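Local coordinates for protein ArtJ (Geobacillus stearothermophilus, PDB 2PVU) that binds arginine, lysine and histidine as the solute receptor of an ATP-binding cassette transporter, and here holds a lysine, at residues 126-131 and 195-200; 131-136 and 190-195. All blocks are in the same frame, centred on the assembly; numbering follows the deposited sequence.

Contact 1: residues 126-131 and 195-200; sequences EATQVI and TDNAVA. With LYS (lysine), chain E; SO4 (sulfate ion), chain C.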
loop_
_atom_site.group_PDB
_atom_site.type_symbol
_atom_site.label_atom_id
_atom_site.label_comp_id
_atom_site.label_asym_id
_atom_site.label_seq_id
_atom_site.Cartn_x
_atom_site.Cartn_y
_atom_site.Cartn_z
ATOM N N GLU A 126 9.723 -1.241 -2.616
ATOM C CA GLU A 126 10.229 -0.979 -1.261
ATOM C C GLU A 126 9.719 0.375 -0.813
ATOM O O GLU A 126 9.663 1.349 -1.608
ATOM C CB GLU A 126 11.763 -1.037 -1.148
ATOM C CG GLU A 126 12.247 -0.996 0.337
ATOM C CD GLU A 126 13.779 -0.957 0.513
ATOM O OE1 GLU A 126 14.504 -0.923 -0.491
ATOM O OE2 GLU A 126 14.249 -0.974 1.677
ATOM N N ALA A 127 9.334 0.432 0.451
ATOM C CA ALA A 127 8.692 1.627 1.011
ATOM C C ALA A 127 9.081 1.826 2.478
ATOM O O ALA A 127 9.772 0.997 3.060
ATOM C CB ALA A 127 7.146 1.460 0.887
ATOM N N THR A 128 8.594 2.929 3.072
ATOM C CA THR A 128 8.761 3.121 4.491
ATOM C C THR A 128 7.585 3.993 4.956
ATOM O O THR A 128 6.996 4.710 4.162
ATOM C CB THR A 128 10.116 3.822 4.829
ATOM O OG1 THR A 128 10.221 3.982 6.244
ATOM C CG2 THR A 128 10.215 5.192 4.160
ATOM N N GLN A 129 7.264 3.902 6.230
ATOM C CA GLN A 129 6.307 4.840 6.811
ATOM C C GLN A 129 7.001 6.207 6.910
ATOM O O GLN A 129 8.224 6.291 7.091
ATOM C CB GLN A 129 5.872 4.401 8.213
ATOM C CG GLN A 129 5.086 3.140 8.262
ATOM C CD GLN A 129 3.922 3.149 7.266
ATOM O OE1 GLN A 129 2.904 3.847 7.447
ATOM N NE2 GLN A 129 4.077 2.390 6.218
ATOM N N VAL A 130 6.190 7.258 6.842
ATOM C CA VAL A 130 6.676 8.613 7.066
ATOM C C VAL A 130 5.605 9.308 7.871
ATOM O O VAL A 130 4.510 8.794 8.011
ATOM C CB VAL A 130 6.901 9.359 5.709
ATOM C CG1 VAL A 130 8.027 8.703 4.849
ATOM C CG2 VAL A 130 5.631 9.433 4.949
ATOM N N ILE A 131 5.899 10.522 8.316
ATOM C CA ILE A 131 4.912 11.348 9.008
ATOM C C ILE A 131 4.434 12.456 8.083
ATOM O O ILE A 131 5.234 13.159 7.446
ATOM C CB ILE A 131 5.536 11.965 10.259
ATOM C CG1 ILE A 131 6.026 10.865 11.183
ATOM C CG2 ILE A 131 4.540 12.898 11.037
ATOM C CD1 ILE A 131 7.153 11.334 12.121
ATOM N N THR A 195 1.754 7.234 7.313
ATOM C CA THR A 195 1.397 6.441 6.123
ATOM C C THR A 195 2.624 6.181 5.252
ATOM O O THR A 195 3.715 6.586 5.601
ATOM C CB THR A 195 0.241 7.088 5.316
ATOM O OG1 THR A 195 -0.278 6.127 4.368
ATOM C CG2 THR A 195 0.702 8.373 4.610
ATOM N N ASP A 196 2.408 5.563 4.086
ATOM C CA ASP A 196 3.525 5.105 3.245
ATOM C C ASP A 196 4.137 6.265 2.498
ATOM O O ASP A 196 3.416 7.180 2.071
ATOM C CB ASP A 196 3.027 4.034 2.258
ATOM C CG ASP A 196 2.629 2.723 2.939
ATOM O OD1 ASP A 196 2.116 2.774 4.060
ATOM O OD2 ASP A 196 2.791 1.626 2.353
ATOM N N ASN A 197 5.461 6.195 2.303
ATOM C CA ASN A 197 6.211 7.302 1.732
ATOM C C ASN A 197 5.677 7.786 0.380
ATOM O O ASN A 197 5.582 8.995 0.191
ATOM C CB ASN A 197 7.724 7.003 1.640
ATOM C CG ASN A 197 8.028 5.860 0.690
ATOM O OD1 ASN A 197 7.591 4.738 0.901
ATOM N ND2 ASN A 197 8.753 6.153 -0.374
ATOM N N ALA A 198 5.372 6.872 -0.559
ATOM C CA ALA A 198 4.990 7.357 -1.923
ATOM C C ALA A 198 3.609 7.976 -1.895
ATOM O O ALA A 198 3.306 8.880 -2.680
ATOM C CB ALA A 198 5.058 6.196 -2.959
ATOM N N VAL A 199 2.767 7.498 -0.971
ATOM C CA VAL A 199 1.415 8.026 -0.811
ATOM C C VAL A 199 1.477 9.440 -0.220
ATOM O O VAL A 199 0.875 10.374 -0.756
ATOM C CB VAL A 199 0.547 7.109 0.055
ATOM C CG1 VAL A 199 -0.789 7.782 0.363
ATOM C CG2 VAL A 199 0.332 5.774 -0.696
ATOM N N ALA A 200 2.226 9.613 0.858
ATOM C CA ALA A 200 2.405 10.967 1.445
ATOM C C ALA A 200 3.058 11.935 0.461
ATOM O O ALA A 200 2.597 13.058 0.262
ATOM C CB ALA A 200 3.222 10.899 2.734
HETATM N N LYS E . 1.820 -0.776 3.359
HETATM C CA LYS E . 1.000 -0.564 4.598
HETATM C C LYS E . 0.445 -1.912 5.077
HETATM O O LYS E . -0.142 -1.995 6.146
HETATM C CB LYS E . -0.160 0.383 4.309
HETATM C CG LYS E . -1.082 -0.156 3.188
HETATM C CD LYS E . -2.475 0.507 3.236
HETATM C CE LYS E . -3.147 0.375 1.878
HETATM N NZ LYS E . -4.630 0.852 1.938
HETATM O OXT LYS E . 0.562 -2.944 4.379
HETATM S S SO4 C . 11.785 0.826 -5.912
HETATM O O1 SO4 C . 10.761 1.447 -6.739
HETATM O O2 SO4 C . 11.329 1.132 -4.512
HETATM O O3 SO4 C . 13.073 1.469 -6.292
HETATM O O4 SO4 C . 11.795 -0.637 -6.198
HETATM O O HOH W 1 9.671 4.065 -2.351
#
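The amide of Gln129 and the carboxylate of Asp196 stand almost perpendicular, their planes 82° apart. Asp196 OD1 lies close to the amide plane of Gln129 and takes the N-H of NE2 (2.9 Å), yet NE2 comes to it from above the carboxylate plane, over a fairly straight N-H...O path of 164°. A bend at chi2 of Gln129 (-50°) curls the chain back, so that a side chain leaving its strand away from 195-200 still ends against it. NE2 also donates to Glu224 OE2. The other carboxylate oxygen, Asp196 OD2, accepts from the alpha-amino N of the bound lysine (2.8 Å), as in amino-acid-binding relatives, and is hydrogen-bonded to the hydroxyl of Tyr226. Both oxygens are thus engaged, and Gln129 is a second-shell residue, consistent with a role in orienting the carboxylate that binds the lysine.

A second flat group, the amide of Asn197, works with the backbone. Its OD1 accepts from Thr128 N at 3.0 Å, the donor lying well above the carbonyl plane, while Asn197 N donates to Thr128 O (2.8 Å). The two bonds tie the first residue of the helix to the opposing strand. Asn197 ND2 continues outward to a water that donates to Glu126 O.

Farther along, Val130 and Thr195 form an antiparallel hydrogen-bonded pair, with Val130 N to Thr195 O at 2.8 Å. The return bond, Thr195 N to Val130 O, is longer at 3.2 Å. Val130 sets CG1 against Asn197 CB and CG2 against Ala200 CB, both at 3.6 Å.

The contact therefore joins strand 125-134 to the point where strand 192-196 gives way to helix 197-206; strand 224-231 pairs with Ala127, and strand 212-215 packs against Val130 and Ala200.

Contact 2: residues 131-136 and 190-195; sequences ILVKQG and VDAVIT
With chi1 at -59°, Ile131 turns CG1 beside its backbone N and leaves CG2 beside the carbonyl carbon, where this methyl meets Ala192 CB at 4.0 Å. Val133 has a similar first torsion, which sends CG1 to the same methyl of Ala192, 3.8 Å away, and also against Asp191 O. The small Ala192 is consequently met by a branch from each of two residues on the neighbouring strand. On the face of the sheet that carries Ile131, its CG1 also runs beside Ile194 CG1, at a looser 4.4 Å.

Leu132 and Val193 occupy the other face. They form an antiparallel hydrogen-bonded pair: Leu132 N donates to Val193 O at 2.8 Å, nearly straight at 174°, and Val193 N answers to Leu132 O at 2.9 Å. Both donors lie in the plane of the carbonyl they meet. The same carbonyls take CA-H...O contacts, from Ile131 CA to Val193 O and from Ala192 CA to Leu132 O.

Beyond this pair the direct bonding gives way to water. A single molecule accepts from Lys134 N and donates to Asp191 O, bridging the strands where 190-195 enters from its loop. Asp191 OD2 accepts from Thr149 N.

The pair belongs to the mixed sheet in one lobe of the two-lobed fold of family 3 solute-binding proteins. Strand 212-215 pairs with the other edge of 125-134, through Ile131 and Val133, while helix 178-186 packs on Leu132 and Val193 and helix 197-206 reaches Leu132 through Val204.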
loop_
_atom_site.group_PDB
_atom_site.type_symbol
_atom_site.label_atom_id
_atom_site.label_comp_id
_atom_site.label_asym_id
_atom_site.label_seq_id
_atom_site.Cartn_x
_atom_site.Cartn_y
_atom_site.Cartn_z
ATOM N N ILE A 131 5.899 10.522 8.316
ATOM C CA ILE A 131 4.912 11.348 9.008
ATOM C C ILE A 131 4.434 12.456 8.083
ATOM O O ILE A 131 5.234 13.159 7.446
ATOM C CB ILE A 131 5.536 11.965 10.259
ATOM C CG1 ILE A 131 6.026 10.865 11.183
ATOM C CG2 ILE A 131 4.540 12.898 11.037
ATOM C CD1 ILE A 131 7.153 11.334 12.121
ATOM N N LEU A 132 3.124 12.606 8.006
ATOM C CA LEU A 132 2.526 13.674 7.243
ATOM C C LEU A 132 1.926 14.685 8.245
ATOM O O LEU A 132 1.177 14.304 9.125
ATOM C CB LEU A 132 1.428 13.098 6.334
ATOM C CG LEU A 132 0.691 14.045 5.396
ATOM C CD1 LEU A 132 1.575 14.578 4.275
ATOM C CD2 LEU A 132 -0.480 13.300 4.813
ATOM N N VAL A 133 2.271 15.950 8.089
ATOM C CA VAL A 133 1.826 17.018 9.003
ATOM C C VAL A 133 1.502 18.283 8.204
ATOM O O VAL A 133 1.870 18.406 7.039
ATOM C CB VAL A 133 2.921 17.389 10.067
ATOM C CG1 VAL A 133 3.112 16.273 11.114
ATOM C CG2 VAL A 133 4.269 17.795 9.411
ATOM N N LYS A 134 0.805 19.225 8.834
ATOM C CA LYS A 134 0.650 20.537 8.237
ATOM C C LYS A 134 1.972 21.284 8.326
ATOM O O LYS A 134 2.740 21.097 9.273
ATOM C CB LYS A 134 -0.433 21.322 8.966
ATOM C CG LYS A 134 -1.820 20.755 8.757
ATOM C CD LYS A 134 -2.863 21.668 9.387
ATOM C CE LYS A 134 -4.263 21.132 9.054
ATOM N NZ LYS A 134 -5.394 21.969 9.589
ATOM N N GLN A 135 2.269 22.117 7.335
ATOM C CA GLN A 135 3.454 22.960 7.456
ATOM C C GLN A 135 3.157 23.844 8.664
ATOM O O GLN A 135 2.017 24.276 8.860
ATOM C CB GLN A 135 3.674 23.803 6.205
ATOM C CG GLN A 135 4.157 22.998 4.989
ATOM C CD GLN A 135 3.855 23.700 3.664
ATOM O OE1 GLN A 135 3.628 23.044 2.645
ATOM N NE2 GLN A 135 3.811 25.035 3.685
ATOM N N GLY A 136 4.156 24.062 9.497
ATOM C CA GLY A 136 3.880 24.800 10.748
ATOM C C GLY A 136 3.932 23.842 11.917
ATOM O O GLY A 136 4.123 24.258 13.048
ATOM N N VAL A 190 -6.696 15.343 13.731
ATOM C CA VAL A 190 -5.433 14.744 14.198
ATOM C C VAL A 190 -4.287 15.718 13.931
ATOM O O VAL A 190 -4.403 16.617 13.071
ATOM C CB VAL A 190 -5.123 13.323 13.579
ATOM C CG1 VAL A 190 -6.284 12.357 13.865
ATOM C CG2 VAL A 190 -4.836 13.428 12.077
ATOM N N ASP A 191 -3.201 15.502 14.656
ATOM C CA ASP A 191 -1.973 16.336 14.603
ATOM C C ASP A 191 -0.985 15.841 13.531
ATOM O O ASP A 191 -0.120 16.597 13.073
ATOM C CB ASP A 191 -1.257 16.300 15.949
ATOM C CG ASP A 191 -2.088 16.866 17.075
ATOM O OD1 ASP A 191 -2.731 17.908 16.858
ATOM O OD2 ASP A 191 -2.086 16.278 18.176
ATOM N N ALA A 192 -1.120 14.582 13.127
ATOM C CA ALA A 192 -0.184 13.951 12.207
ATOM C C ALA A 192 -0.828 12.675 11.704
ATOM O O ALA A 192 -1.692 12.085 12.389
ATOM C CB ALA A 192 1.116 13.597 12.946
ATOM N N VAL A 193 -0.376 12.242 10.524
ATOM C CA VAL A 193 -0.774 10.946 9.936
ATOM C C VAL A 193 0.500 10.141 9.671
ATOM O O VAL A 193 1.553 10.709 9.234
ATOM C CB VAL A 193 -1.607 11.166 8.636
ATOM C CG1 VAL A 193 -1.721 9.825 7.780
ATOM C CG2 VAL A 193 -3.015 11.674 9.007
ATOM N N ILE A 194 0.467 8.843 9.974
ATOM C CA ILE A 194 1.603 7.992 9.586
ATOM C C ILE A 194 1.088 7.120 8.451
ATOM O O ILE A 194 0.087 6.394 8.600
ATOM C CB ILE A 194 2.156 7.154 10.745
ATOM C CG1 ILE A 194 2.703 8.089 11.849
ATOM C CG2 ILE A 194 3.282 6.203 10.249
ATOM C CD1 ILE A 194 3.125 7.349 13.139
ATOM N N THR A 195 1.754 7.234 7.313
ATOM C CA THR A 195 1.397 6.441 6.123
ATOM C C THR A 195 2.624 6.181 5.252
ATOM O O THR A 195 3.715 6.586 5.601
ATOM C CB THR A 195 0.241 7.088 5.316
ATOM O OG1 THR A 195 -0.278 6.127 4.368
ATOM C CG2 THR A 195 0.702 8.373 4.610
HETATM O O HOH W 2 -0.264 18.884 11.710
#

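Contacts 1 and 2 are successive portions of one antiparallel pairing, between strands 125-134 and 192-196, with centres about 12 Å apart. They share Ile131 and Thr195 and also touch directly, through packing of Ile194 CG2 on Val130 O and Gln129 OE1. In chain order the segments run 126-131, 131-136, 190-195 and 195-200, so contact 2 closes the shorter excursion and contact 1 encloses it. Contact 1 reaches the lysine pocket through Asp196, whereas the centre of contact 2 lies about 18 Å from the centre of the chain, against about 9 Å for contact 1. The principle illustrated is a pocket residue placed where a sheet pairing ends and a helix begins.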